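Local coordinates for protein arginine N-methyltransferase, putative (Trypanosoma brucei brucei, PDB 4LWP) that probably transfers methyl groups from S-adenosyl-L-methionine to arginine side chains of proteins, histones perhaps among them, at residues D110-I115 and I158-F163; F149-L154 and L358-I363; E178-R183 and V301-H306. All coordinates share one frame; numbering follows the deposited sequence.

From the N terminus, the chain first lays down the Rossmann-type strands 57-61, 79-83 and 105-108. Contact 1 then joins the start of helix 112-117 to helix 154-170, closing a loop that contains strand 136-141. Contact 2 opens inside that loop, at 149-154, and closes at 358-363 near the C terminus, so contacts 1 and 2 cross. Contact 3, 178-183 with 301-306, begins after contact 1 has closed and nests within the long loop of contact 2. Contacts 1 and 2 both touch S-adenosyl-L-homocysteine; contact 3 ties the strand following helix 154-170 to strand 289-303, and R161 of contact 1 packs on M179 of contact 3.

Contact 1 of 3, residues D110-I115 and I158-F163; sequences DTVENI and IRARNF. With SAH (S-adenosyl-L-homocysteine), chain I.
V112 and A160 bring the two helices together with their CA atoms 6.3 Å apart, at the first turn of helix 112-117 and within helix 154-170. Of the V112 side chain, CG1 does the touching: it lies anti to the backbone N (chi1 162°) and meets A160 CB at 3.9 Å, while V61 of strand 57-61 packs against both residues. Beside this apolar pair, E113 crosses R159. The E113 chain bends at chi2, and the carboxylate divides its work: OE1 accepts from N6 of S-adenosyl-L-homocysteine at 3.0 Å, and OE2 forms a salt bridge with R159 NH1 at 3.1 Å. OE2 lies close to the guanidinium plane, the two flat groups are turned 72° apart, and the bridge uses one N-H; OE1 is engaged by the adenine. OE2 is also hydrogen-bonded to S156, and these partners together hold the carboxylate toward the adenine. Further along, I115 CG2 approaches F163 CE2 loosely. The helix start is capped by T111, whose OG1 accepts from N114 N at 3.0 Å, while D110 OD1 takes both T111 N and N114 ND2. V112 N, at this capped start, donates to adenine N1 at 2.8 Å. Backbone N-H to N1 and carboxylate to N6 together read the adenine edge, as in the cofactor site of Rossmann-fold methyltransferases.

Contact 2 of 3, residues F149-L154 and L358-I363; sequences FHEGML and LRFYTI. With SAH (S-adenosyl-L-homocysteine), chain I.
H150 reaches across to the backbone of Y361, and its side chain can be followed outward. From CB, chi1 of -175° places CG anti to the backbone N, which swings the ring over to 358-363. ND1 then accepts from Y361 N at 2.9 Å in a nearly straight bond, 173° at the hydrogen, with the donor close to the ring plane; accepting here requires ND1 to carry no proton. The next atom, CE1, comes to the edge of the F360 ring, 3.9 Å from F360 CD1. Seen from the other ring, F360 turns its edge toward the H150 face in an offset edge-to-face pair with planes 74° apart. E151 CG lies over one face of the imidazole and also approaches F360 CE1.

In the backbone, E151 N donates to R359 O at 2.6 Å. On the buried side, F149 CB sits over the face of the Y361 ring, 3.9 Å from its centroid, as a CH-pi contact, and the F149 ring presents its edge to the same tyrosine. L260 and L263 pack on both side chains. A water donates to F149 O and L358 O, bridging the segments, while Y361 OH donates to L358 O. R359 lays CG against G152 O.

F149 to G152 form a type II beta turn, and just beyond it M153 SD lies 3.5 Å from C8 of S-adenosyl-L-homocysteine. The arrangement thus joins the loop before helix 154-170, at the cofactor, to the start of strand 361-366, an outer strand, within this chain, of a three-stranded antiparallel sheet. Residues 149-154 are probably the C-terminal end of the double-E loop of arginine methyltransferases, here meeting their C-terminal beta region.

Contact 3 of 3, residues E178-R183 and V301-H306; sequences EMIPER and VSYGAH
A classic beta bulge, in which E182 and R183 both face S302, joins strand 178-191 to the antiparallel strand 289-303. S302 O accepts from E182 N at 2.9 Å and, weakly, from R183 N; S302 N donates back to R183 O at 3.0 Å. Just before the bulge, P181 follows a cis peptide bond and rests CB on V301 CB at 3.8 Å. I180 CG1 lies over one face of the Y303 ring, 3.8 Å from the centroid, a CH-pi contact. Y303 CG stands anti to the backbone N (chi1 178°), carrying the ring over toward E178 of strand 178-191. There the carboxylate and ring are nearly coplanar, but the modelled approach is too close to be trusted in detail; S50 hydrogen-bonds E178 OE2 and, weakly, the tyrosine hydroxyl. The extended chain of E182 passes beside the ring, and OE1 accepts from G304 N at 3.2 Å, from above the carboxylate plane. G304 belongs to the type II' turn that reverses the chain from Y303 to H306. E182 thus binds the other segment twice, its N-H to S302 O in the strand and its carboxylate to G304 N, linking the bulge directly to the hairpin turn.

Contact 1 of 3, residues D110-I115 and I158-F163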
loop_
_atom_site.group_PDB
_atom_site.type_symbol
_atom_site.label_atom_id
_atom_site.label_comp_id
_atom_site.label_asym_id
_atom_site.label_seq_id
_atom_site.Cartn_x
_atom_site.Cartn_y
_atom_site.Cartn_z
ATOM N N ASP A 110 6.413 26.268 -15.246
ATOM C CA ASP A 110 5.809 26.018 -16.552
ATOM C C ASP A 110 6.398 24.726 -17.128
ATOM O O ASP A 110 7.410 24.219 -16.612
ATOM C CB ASP A 110 6.023 27.211 -17.499
ATOM C CG ASP A 110 4.890 27.367 -18.517
ATOM O OD1 ASP A 110 4.076 26.429 -18.697
ATOM O OD2 ASP A 110 4.793 28.444 -19.136
ATOM N N THR A 111 5.794 24.196 -18.189
ATOM C CA THR A 111 6.392 23.030 -18.806
ATOM C C THR A 111 7.670 23.455 -19.494
ATOM O O THR A 111 7.816 24.612 -19.875
ATOM C CB THR A 111 5.465 22.354 -19.831
ATOM O OG1 THR A 111 5.169 23.288 -20.871
ATOM C CG2 THR A 111 4.141 21.879 -19.174
ATOM N N VAL A 112 8.599 22.516 -19.628
ATOM C CA VAL A 112 9.773 22.702 -20.475
ATOM C C VAL A 112 9.353 23.191 -21.854
ATOM O O VAL A 112 9.942 24.111 -22.409
ATOM C CB VAL A 112 10.570 21.386 -20.634
ATOM C CG1 VAL A 112 11.525 21.460 -21.836
ATOM C CG2 VAL A 112 11.328 21.082 -19.369
ATOM N N GLU A 113 8.322 22.569 -22.401
ATOM C CA GLU A 113 7.917 22.832 -23.770
ATOM C C GLU A 113 7.385 24.252 -23.965
ATOM O O GLU A 113 7.667 24.888 -24.992
ATOM C CB GLU A 113 6.884 21.801 -24.181
ATOM C CG GLU A 113 7.450 20.376 -24.322
ATOM C CD GLU A 113 7.781 19.695 -22.987
ATOM O OE1 GLU A 113 7.378 20.211 -21.911
ATOM O OE2 GLU A 113 8.426 18.620 -23.022
ATOM N N ASN A 114 6.658 24.768 -22.971
ATOM C CA ASN A 114 6.159 26.141 -23.064
ATOM C C ASN A 114 7.295 27.146 -22.911
ATOM O O ASN A 114 7.279 28.188 -23.551
ATOM C CB ASN A 114 5.089 26.442 -22.009
ATOM C CG ASN A 114 3.758 25.762 -22.289
ATOM O OD1 ASN A 114 3.483 25.305 -23.404
ATOM N ND2 ASN A 114 2.913 25.697 -21.262
ATOM N N ILE A 115 8.288 26.841 -22.076
ATOM C CA ILE A 115 9.437 27.735 -21.959
ATOM C C ILE A 115 10.164 27.798 -23.295
ATOM O O ILE A 115 10.523 28.881 -23.771
ATOM C CB ILE A 115 10.406 27.290 -20.879
ATOM C CG1 ILE A 115 9.742 27.392 -19.495
ATOM C CG2 ILE A 115 11.663 28.161 -20.912
ATOM C CD1 ILE A 115 10.525 26.662 -18.400
ATOM N N ILE A 158 15.413 15.688 -23.252
ATOM C CA ILE A 158 16.058 15.897 -24.552
ATOM C C ILE A 158 15.735 17.267 -25.140
ATOM O O ILE A 158 16.629 17.959 -25.623
ATOM C CB ILE A 158 15.655 14.809 -25.557
ATOM C CG1 ILE A 158 16.147 13.439 -25.071
ATOM C CG2 ILE A 158 16.186 15.136 -26.949
ATOM C CD1 ILE A 158 15.706 12.288 -25.954
ATOM N N ARG A 159 14.467 17.665 -25.106
ATOM C CA ARG A 159 14.067 18.992 -25.596
ATOM C C ARG A 159 14.727 20.101 -24.819
ATOM O O ARG A 159 15.144 21.113 -25.384
ATOM C CB ARG A 159 12.559 19.184 -25.508
ATOM C CG ARG A 159 11.748 18.390 -26.514
ATOM C CD ARG A 159 10.283 18.291 -26.056
ATOM N NE ARG A 159 9.679 17.240 -26.838
ATOM C CZ ARG A 159 8.766 16.385 -26.408
ATOM N NH1 ARG A 159 8.295 16.448 -25.177
ATOM N NH2 ARG A 159 8.335 15.464 -27.238
ATOM N N ALA A 160 14.800 19.932 -23.509
ATOM C CA ALA A 160 15.447 20.948 -22.689
ATOM C C ALA A 160 16.907 21.089 -23.089
ATOM O O ALA A 160 17.406 22.212 -23.256
ATOM C CB ALA A 160 15.329 20.608 -21.212
ATOM N N ARG A 161 17.573 19.951 -23.267
ATOM C CA ARG A 161 18.996 19.943 -23.588
ATOM C C ARG A 161 19.255 20.659 -24.909
ATOM O O ARG A 161 20.119 21.535 -24.979
ATOM C CB ARG A 161 19.542 18.506 -23.641
ATOM C CG ARG A 161 21.020 18.423 -23.967
ATOM C CD ARG A 161 21.207 17.724 -25.308
ATOM N NE ARG A 161 21.058 16.292 -25.172
ATOM C CZ ARG A 161 20.528 15.486 -26.083
ATOM N NH1 ARG A 161 20.061 15.950 -27.235
ATOM N NH2 ARG A 161 20.466 14.198 -25.821
ATOM N N ASN A 162 18.501 20.285 -25.943
ATOM C CA ASN A 162 18.632 20.932 -27.247
ATOM C C ASN A 162 18.346 22.437 -27.169
ATOM O O ASN A 162 19.060 23.240 -27.769
ATOM C CB ASN A 162 17.694 20.293 -28.261
ATOM C CG ASN A 162 18.114 18.874 -28.630
ATOM O OD1 ASN A 162 19.244 18.463 -28.362
ATOM N ND2 ASN A 162 17.194 18.117 -29.251
ATOM N N PHE A 163 17.334 22.818 -26.399
ATOM C CA PHE A 163 16.983 24.230 -26.260
ATOM C C PHE A 163 18.056 25.058 -25.589
ATOM O O PHE A 163 18.305 26.194 -26.005
ATOM C CB PHE A 163 15.683 24.397 -25.478
ATOM C CG PHE A 163 15.345 25.833 -25.135
ATOM C CD1 PHE A 163 14.837 26.701 -26.111
ATOM C CD2 PHE A 163 15.496 26.309 -23.832
ATOM C CE1 PHE A 163 14.498 28.016 -25.796
ATOM C CE2 PHE A 163 15.160 27.624 -23.505
ATOM C CZ PHE A 163 14.659 28.478 -24.487
HETATM N N SAH I . 13.633 16.555 -9.410
HETATM C CA SAH I . 12.775 16.084 -8.339
HETATM C CB SAH I . 11.448 15.562 -8.877
HETATM C CG SAH I . 11.480 14.704 -10.144
HETATM S SD SAH I . 9.830 14.006 -10.456
HETATM C C SAH I . 13.518 15.014 -7.563
HETATM O O SAH I . 13.137 14.678 -6.433
HETATM O OXT SAH I . 14.518 14.479 -8.066
HETATM C "C5'" SAH I . 9.718 14.869 -12.042
HETATM C "C4'" SAH I . 9.002 16.224 -11.968
HETATM O "O4'" SAH I . 9.015 16.794 -13.260
HETATM C "C3'" SAH I . 7.540 16.221 -11.523
HETATM O "O3'" SAH I . 7.402 17.121 -10.439
HETATM C "C2'" SAH I . 6.762 16.755 -12.725
HETATM O "O2'" SAH I . 5.771 17.689 -12.375
HETATM C "C1'" SAH I . 7.825 17.502 -13.498
HETATM N N9 SAH I . 7.677 17.492 -14.956
HETATM C C8 SAH I . 7.405 16.412 -15.755
HETATM N N7 SAH I . 7.392 16.838 -17.031
HETATM C C5 SAH I . 7.675 18.164 -17.056
HETATM C C6 SAH I . 7.790 19.070 -18.104
HETATM N N6 SAH I . 7.608 18.656 -19.366
HETATM N N1 SAH I . 8.086 20.389 -17.819
HETATM C C2 SAH I . 8.275 20.797 -16.504
HETATM N N3 SAH I . 8.156 19.889 -15.467
HETATM C C4 SAH I . 7.863 18.593 -15.751
#

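Contact 2 of 3, residues F149-L154 and L358-I363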
loop_
_atom_site.group_PDB
_atom_site.type_symbol
_atom_site.label_atom_id
_atom_site.label_comp_id
_atom_site.label_asym_id
_atom_site.label_seq_id
_atom_site.Cartn_x
_atom_site.Cartn_y
_atom_site.Cartn_z
ATOM N N PHE A 149 12.064 4.260 -19.421
ATOM C CA PHE A 149 11.265 4.795 -20.521
ATOM C C PHE A 149 9.779 4.936 -20.156
ATOM O O PHE A 149 9.161 5.935 -20.521
ATOM C CB PHE A 149 11.372 3.997 -21.823
ATOM C CG PHE A 149 12.765 3.937 -22.369
ATOM C CD1 PHE A 149 13.345 5.068 -22.958
ATOM C CD2 PHE A 149 13.503 2.759 -22.305
ATOM C CE1 PHE A 149 14.643 5.021 -23.459
ATOM C CE2 PHE A 149 14.801 2.697 -22.809
ATOM C CZ PHE A 149 15.371 3.822 -23.385
ATOM N N HIS A 150 9.213 3.961 -19.449
ATOM C CA HIS A 150 7.771 3.927 -19.219
ATOM C C HIS A 150 7.362 4.809 -18.055
ATOM O O HIS A 150 7.741 4.550 -16.912
ATOM C CB HIS A 150 7.290 2.487 -18.974
ATOM C CG HIS A 150 5.804 2.366 -18.853
ATOM N ND1 HIS A 150 4.951 2.608 -19.909
ATOM C CD2 HIS A 150 5.015 2.033 -17.799
ATOM C CE1 HIS A 150 3.702 2.427 -19.514
ATOM N NE2 HIS A 150 3.714 2.080 -18.238
ATOM N N GLU A 151 6.550 5.819 -18.365
ATOM C CA GLU A 151 6.148 6.855 -17.423
ATOM C C GLU A 151 7.318 7.723 -17.002
ATOM O O GLU A 151 7.324 8.251 -15.910
ATOM C CB GLU A 151 5.473 6.246 -16.184
ATOM C CG GLU A 151 4.291 5.408 -16.563
ATOM C CD GLU A 151 3.539 4.921 -15.376
ATOM O OE1 GLU A 151 3.879 5.339 -14.243
ATOM O OE2 GLU A 151 2.602 4.125 -15.578
ATOM N N GLY A 152 8.306 7.853 -17.879
ATOM C CA GLY A 152 9.415 8.755 -17.645
ATOM C C GLY A 152 9.173 10.060 -18.388
ATOM O O GLY A 152 8.108 10.243 -18.988
ATOM N N MET A 153 10.150 10.962 -18.333
ATOM C CA MET A 153 10.038 12.238 -18.995
ATOM C C MET A 153 11.270 12.485 -19.872
ATOM O O MET A 153 11.625 13.631 -20.140
ATOM C CB MET A 153 9.832 13.379 -17.990
ATOM C CG MET A 153 10.835 13.454 -16.858
ATOM S SD MET A 153 10.509 14.854 -15.731
ATOM C CE MET A 153 11.174 16.215 -16.716
ATOM N N LEU A 154 11.945 11.414 -20.286
ATOM C CA LEU A 154 13.121 11.588 -21.125
ATOM C C LEU A 154 12.873 12.519 -22.328
ATOM O O LEU A 154 13.718 13.350 -22.608
ATOM C CB LEU A 154 13.661 10.236 -21.615
ATOM C CG LEU A 154 14.909 10.276 -22.510
ATOM C CD1 LEU A 154 16.010 11.114 -21.920
ATOM C CD2 LEU A 154 15.422 8.851 -22.798
ATOM N N LEU A 358 5.811 9.147 -26.396
ATOM C CA LEU A 358 7.089 8.501 -26.104
ATOM C C LEU A 358 7.340 8.539 -24.590
ATOM O O LEU A 358 8.469 8.602 -24.129
ATOM C CB LEU A 358 8.227 9.164 -26.906
ATOM C CG LEU A 358 7.958 9.228 -28.429
ATOM C CD1 LEU A 358 9.073 9.973 -29.197
ATOM C CD2 LEU A 358 7.728 7.823 -29.042
ATOM N N ARG A 359 6.253 8.494 -23.824
ATOM C CA ARG A 359 6.323 8.406 -22.375
ATOM C C ARG A 359 5.757 7.071 -21.915
ATOM O O ARG A 359 5.922 6.696 -20.759
ATOM C CB ARG A 359 5.568 9.568 -21.707
ATOM C CG ARG A 359 6.374 10.865 -21.563
ATOM C CD ARG A 359 5.585 11.956 -20.778
ATOM N NE ARG A 359 4.314 12.304 -21.427
ATOM C CZ ARG A 359 3.116 12.213 -20.847
ATOM N NH1 ARG A 359 3.015 11.798 -19.591
ATOM N NH2 ARG A 359 2.013 12.539 -21.516
ATOM N N PHE A 360 5.067 6.367 -22.810
ATOM C CA PHE A 360 4.421 5.100 -22.441
ATOM C C PHE A 360 4.819 3.980 -23.371
ATOM O O PHE A 360 4.817 4.131 -24.600
ATOM C CB PHE A 360 2.897 5.246 -22.425
ATOM C CG PHE A 360 2.417 6.290 -21.465
ATOM C CD1 PHE A 360 2.405 6.038 -20.094
ATOM C CD2 PHE A 360 2.042 7.541 -21.913
ATOM C CE1 PHE A 360 1.986 7.011 -19.199
ATOM C CE2 PHE A 360 1.623 8.511 -21.025
ATOM C CZ PHE A 360 1.600 8.250 -19.675
ATOM N N TYR A 361 5.182 2.851 -22.781
ATOM C CA TYR A 361 5.796 1.786 -23.551
ATOM C C TYR A 361 5.250 0.439 -23.177
ATOM O O TYR A 361 4.756 0.237 -22.068
ATOM C CB TYR A 361 7.317 1.787 -23.376
ATOM C CG TYR A 361 7.961 2.984 -23.992
ATOM C CD1 TYR A 361 8.020 4.183 -23.309
ATOM C CD2 TYR A 361 8.496 2.922 -25.263
ATOM C CE1 TYR A 361 8.608 5.302 -23.881
ATOM C CE2 TYR A 361 9.085 4.025 -25.847
ATOM C CZ TYR A 361 9.138 5.212 -25.150
ATOM O OH TYR A 361 9.721 6.314 -25.715
ATOM N N THR A 362 5.374 -0.483 -24.117
ATOM C CA THR A 362 5.023 -1.864 -23.878
ATOM C C THR A 362 6.270 -2.683 -24.182
ATOM O O THR A 362 7.058 -2.318 -25.050
ATOM C CB THR A 362 3.823 -2.277 -24.759
ATOM O OG1 THR A 362 3.336 -3.550 -24.353
ATOM C CG2 THR A 362 4.221 -2.337 -26.222
ATOM N N ILE A 363 6.457 -3.783 -23.466
ATOM C CA ILE A 363 7.598 -4.659 -23.700
ATOM C C ILE A 363 7.132 -5.890 -24.460
ATOM O O ILE A 363 6.194 -6.562 -24.036
ATOM C CB ILE A 363 8.271 -5.069 -22.378
ATOM C CG1 ILE A 363 8.856 -3.838 -21.676
ATOM C CG2 ILE A 363 9.401 -6.069 -22.625
ATOM C CD1 ILE A 363 9.602 -4.151 -20.374
HETATM N N SAH I . 13.633 16.555 -9.410
HETATM C CA SAH I . 12.775 16.084 -8.339
HETATM C CB SAH I . 11.448 15.562 -8.877
HETATM C CG SAH I . 11.480 14.704 -10.144
HETATM S SD SAH I . 9.830 14.006 -10.456
HETATM C C SAH I . 13.518 15.014 -7.563
HETATM O O SAH I . 13.137 14.678 -6.433
HETATM O OXT SAH I . 14.518 14.479 -8.066
HETATM C "C5'" SAH I . 9.718 14.869 -12.042
HETATM C "C4'" SAH I . 9.002 16.224 -11.968
HETATM O "O4'" SAH I . 9.015 16.794 -13.260
HETATM C "C3'" SAH I . 7.540 16.221 -11.523
HETATM O "O3'" SAH I . 7.402 17.121 -10.439
HETATM C "C2'" SAH I . 6.762 16.755 -12.725
HETATM O "O2'" SAH I . 5.771 17.689 -12.375
HETATM C "C1'" SAH I . 7.825 17.502 -13.498
HETATM N N9 SAH I . 7.677 17.492 -14.956
HETATM C C8 SAH I . 7.405 16.412 -15.755
HETATM N N7 SAH I . 7.392 16.838 -17.031
HETATM C C5 SAH I . 7.675 18.164 -17.056
HETATM C C6 SAH I . 7.790 19.070 -18.104
HETATM N N6 SAH I . 7.608 18.656 -19.366
HETATM N N1 SAH I . 8.086 20.389 -17.819
HETATM C C2 SAH I . 8.275 20.797 -16.504
HETATM N N3 SAH I . 8.156 19.889 -15.467
HETATM C C4 SAH I . 7.863 18.593 -15.751
HETATM O O HOH W 1 10.439 7.935 -22.026
#

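Contact 3 of 3, residues E178-R183 and V301-H306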
loop_
_atom_site.group_PDB
_atom_site.type_symbol
_atom_site.label_atom_id
_atom_site.label_comp_id
_atom_site.label_asym_id
_atom_site.label_seq_id
_atom_site.Cartn_x
_atom_site.Cartn_y
_atom_site.Cartn_z
ATOM N N GLU A 178 26.912 19.635 -19.539
ATOM C CA GLU A 178 27.026 18.442 -18.766
ATOM C C GLU A 178 25.650 17.845 -18.384
ATOM O O GLU A 178 24.886 18.492 -17.785
ATOM C CB GLU A 178 27.721 18.827 -17.503
ATOM C CG GLU A 178 29.043 18.202 -17.213
ATOM C CD GLU A 178 28.950 17.222 -16.103
ATOM O OE1 GLU A 178 28.246 16.270 -16.352
ATOM O OE2 GLU A 178 29.525 17.371 -15.021
ATOM N N MET A 179 25.382 16.589 -18.708
ATOM C CA MET A 179 24.160 15.928 -18.257
ATOM C C MET A 179 24.444 15.114 -17.004
ATOM O O MET A 179 25.438 14.376 -16.947
ATOM C CB MET A 179 23.596 15.005 -19.330
ATOM C CG MET A 179 23.345 15.661 -20.674
ATOM S SD MET A 179 22.019 16.830 -20.470
ATOM C CE MET A 179 20.638 15.701 -20.337
ATOM N N ILE A 180 23.570 15.249 -16.007
ATOM C CA ILE A 180 23.603 14.407 -14.818
ATOM C C ILE A 180 22.207 13.813 -14.590
ATOM O O ILE A 180 21.273 14.541 -14.260
ATOM C CB ILE A 180 24.049 15.196 -13.575
ATOM C CG1 ILE A 180 25.433 15.815 -13.794
ATOM C CG2 ILE A 180 24.113 14.288 -12.372
ATOM C CD1 ILE A 180 25.881 16.695 -12.631
ATOM N N PRO A 181 22.052 12.487 -14.761
ATOM C CA PRO A 181 23.089 11.493 -15.079
ATOM C C PRO A 181 23.612 11.638 -16.513
ATOM O O PRO A 181 22.922 12.247 -17.328
ATOM C CB PRO A 181 22.356 10.152 -14.904
ATOM C CG PRO A 181 20.914 10.486 -15.211
ATOM C CD PRO A 181 20.713 11.871 -14.647
ATOM N N GLU A 182 24.789 11.092 -16.806
ATOM C CA GLU A 182 25.390 11.260 -18.131
ATOM C C GLU A 182 25.117 10.075 -19.044
ATOM O O GLU A 182 25.256 10.170 -20.259
ATOM C CB GLU A 182 26.901 11.470 -18.021
ATOM C CG GLU A 182 27.641 10.304 -17.368
ATOM C CD GLU A 182 29.106 10.639 -17.055
ATOM O OE1 GLU A 182 29.848 9.733 -16.611
ATOM O OE2 GLU A 182 29.520 11.802 -17.280
ATOM N N ARG A 183 24.761 8.949 -18.445
ATOM C CA ARG A 183 24.615 7.701 -19.177
ATOM C C ARG A 183 23.499 6.846 -18.561
ATOM O O ARG A 183 23.224 6.944 -17.364
ATOM C CB ARG A 183 25.947 6.957 -19.175
ATOM C CG ARG A 183 25.929 5.586 -19.833
ATOM C CD ARG A 183 27.352 5.217 -20.308
ATOM N NE ARG A 183 27.879 6.277 -21.173
ATOM C CZ ARG A 183 27.767 6.277 -22.499
ATOM N NH1 ARG A 183 27.179 5.262 -23.120
ATOM N NH2 ARG A 183 28.251 7.292 -23.204
ATOM N N VAL A 301 21.711 4.161 -14.119
ATOM C CA VAL A 301 22.180 5.415 -14.685
ATOM C C VAL A 301 23.485 5.759 -13.980
ATOM O O VAL A 301 23.748 5.281 -12.876
ATOM C CB VAL A 301 21.173 6.565 -14.536
ATOM C CG1 VAL A 301 19.886 6.213 -15.241
ATOM C CG2 VAL A 301 20.906 6.878 -13.050
ATOM N N SER A 302 24.330 6.562 -14.603
ATOM C CA SER A 302 25.606 6.848 -13.966
ATOM C C SER A 302 26.096 8.254 -14.224
ATOM O O SER A 302 25.718 8.891 -15.218
ATOM C CB SER A 302 26.677 5.850 -14.418
ATOM O OG SER A 302 26.783 5.813 -15.820
ATOM N N TYR A 303 26.945 8.715 -13.304
ATOM C CA TYR A 303 27.681 9.957 -13.459
ATOM C C TYR A 303 29.026 9.881 -12.745
ATOM O O TYR A 303 29.079 9.618 -11.537
ATOM C CB TYR A 303 26.884 11.146 -12.923
ATOM C CG TYR A 303 27.679 12.417 -13.037
ATOM C CD1 TYR A 303 27.788 13.085 -14.255
ATOM C CD2 TYR A 303 28.341 12.941 -11.935
ATOM C CE1 TYR A 303 28.535 14.244 -14.371
ATOM C CE2 TYR A 303 29.086 14.100 -12.031
ATOM C CZ TYR A 303 29.175 14.748 -13.249
ATOM O OH TYR A 303 29.916 15.902 -13.327
ATOM N N GLY A 304 30.110 10.101 -13.481
ATOM C CA GLY A 304 31.439 9.998 -12.900
ATOM C C GLY A 304 31.664 8.625 -12.291
ATOM O O GLY A 304 31.563 7.603 -12.977
ATOM N N ALA A 305 31.955 8.600 -10.990
ATOM C CA ALA A 305 32.230 7.351 -10.280
ATOM C C ALA A 305 30.973 6.705 -9.703
ATOM O O ALA A 305 31.029 5.626 -9.102
ATOM C CB ALA A 305 33.245 7.599 -9.171
ATOM N N HIS A 306 29.837 7.368 -9.872
ATOM C CA HIS A 306 28.628 6.910 -9.207
ATOM C C HIS A 306 27.637 6.257 -10.171
ATOM O O HIS A 306 27.493 6.679 -11.329
ATOM C CB HIS A 306 28.016 8.086 -8.472
ATOM C CG HIS A 306 29.033 8.867 -7.705
ATOM N ND1 HIS A 306 29.644 8.379 -6.570
ATOM C CD2 HIS A 306 29.598 10.076 -7.947
ATOM C CE1 HIS A 306 30.521 9.265 -6.131
ATOM N NE2 HIS A 306 30.518 10.301 -6.953
#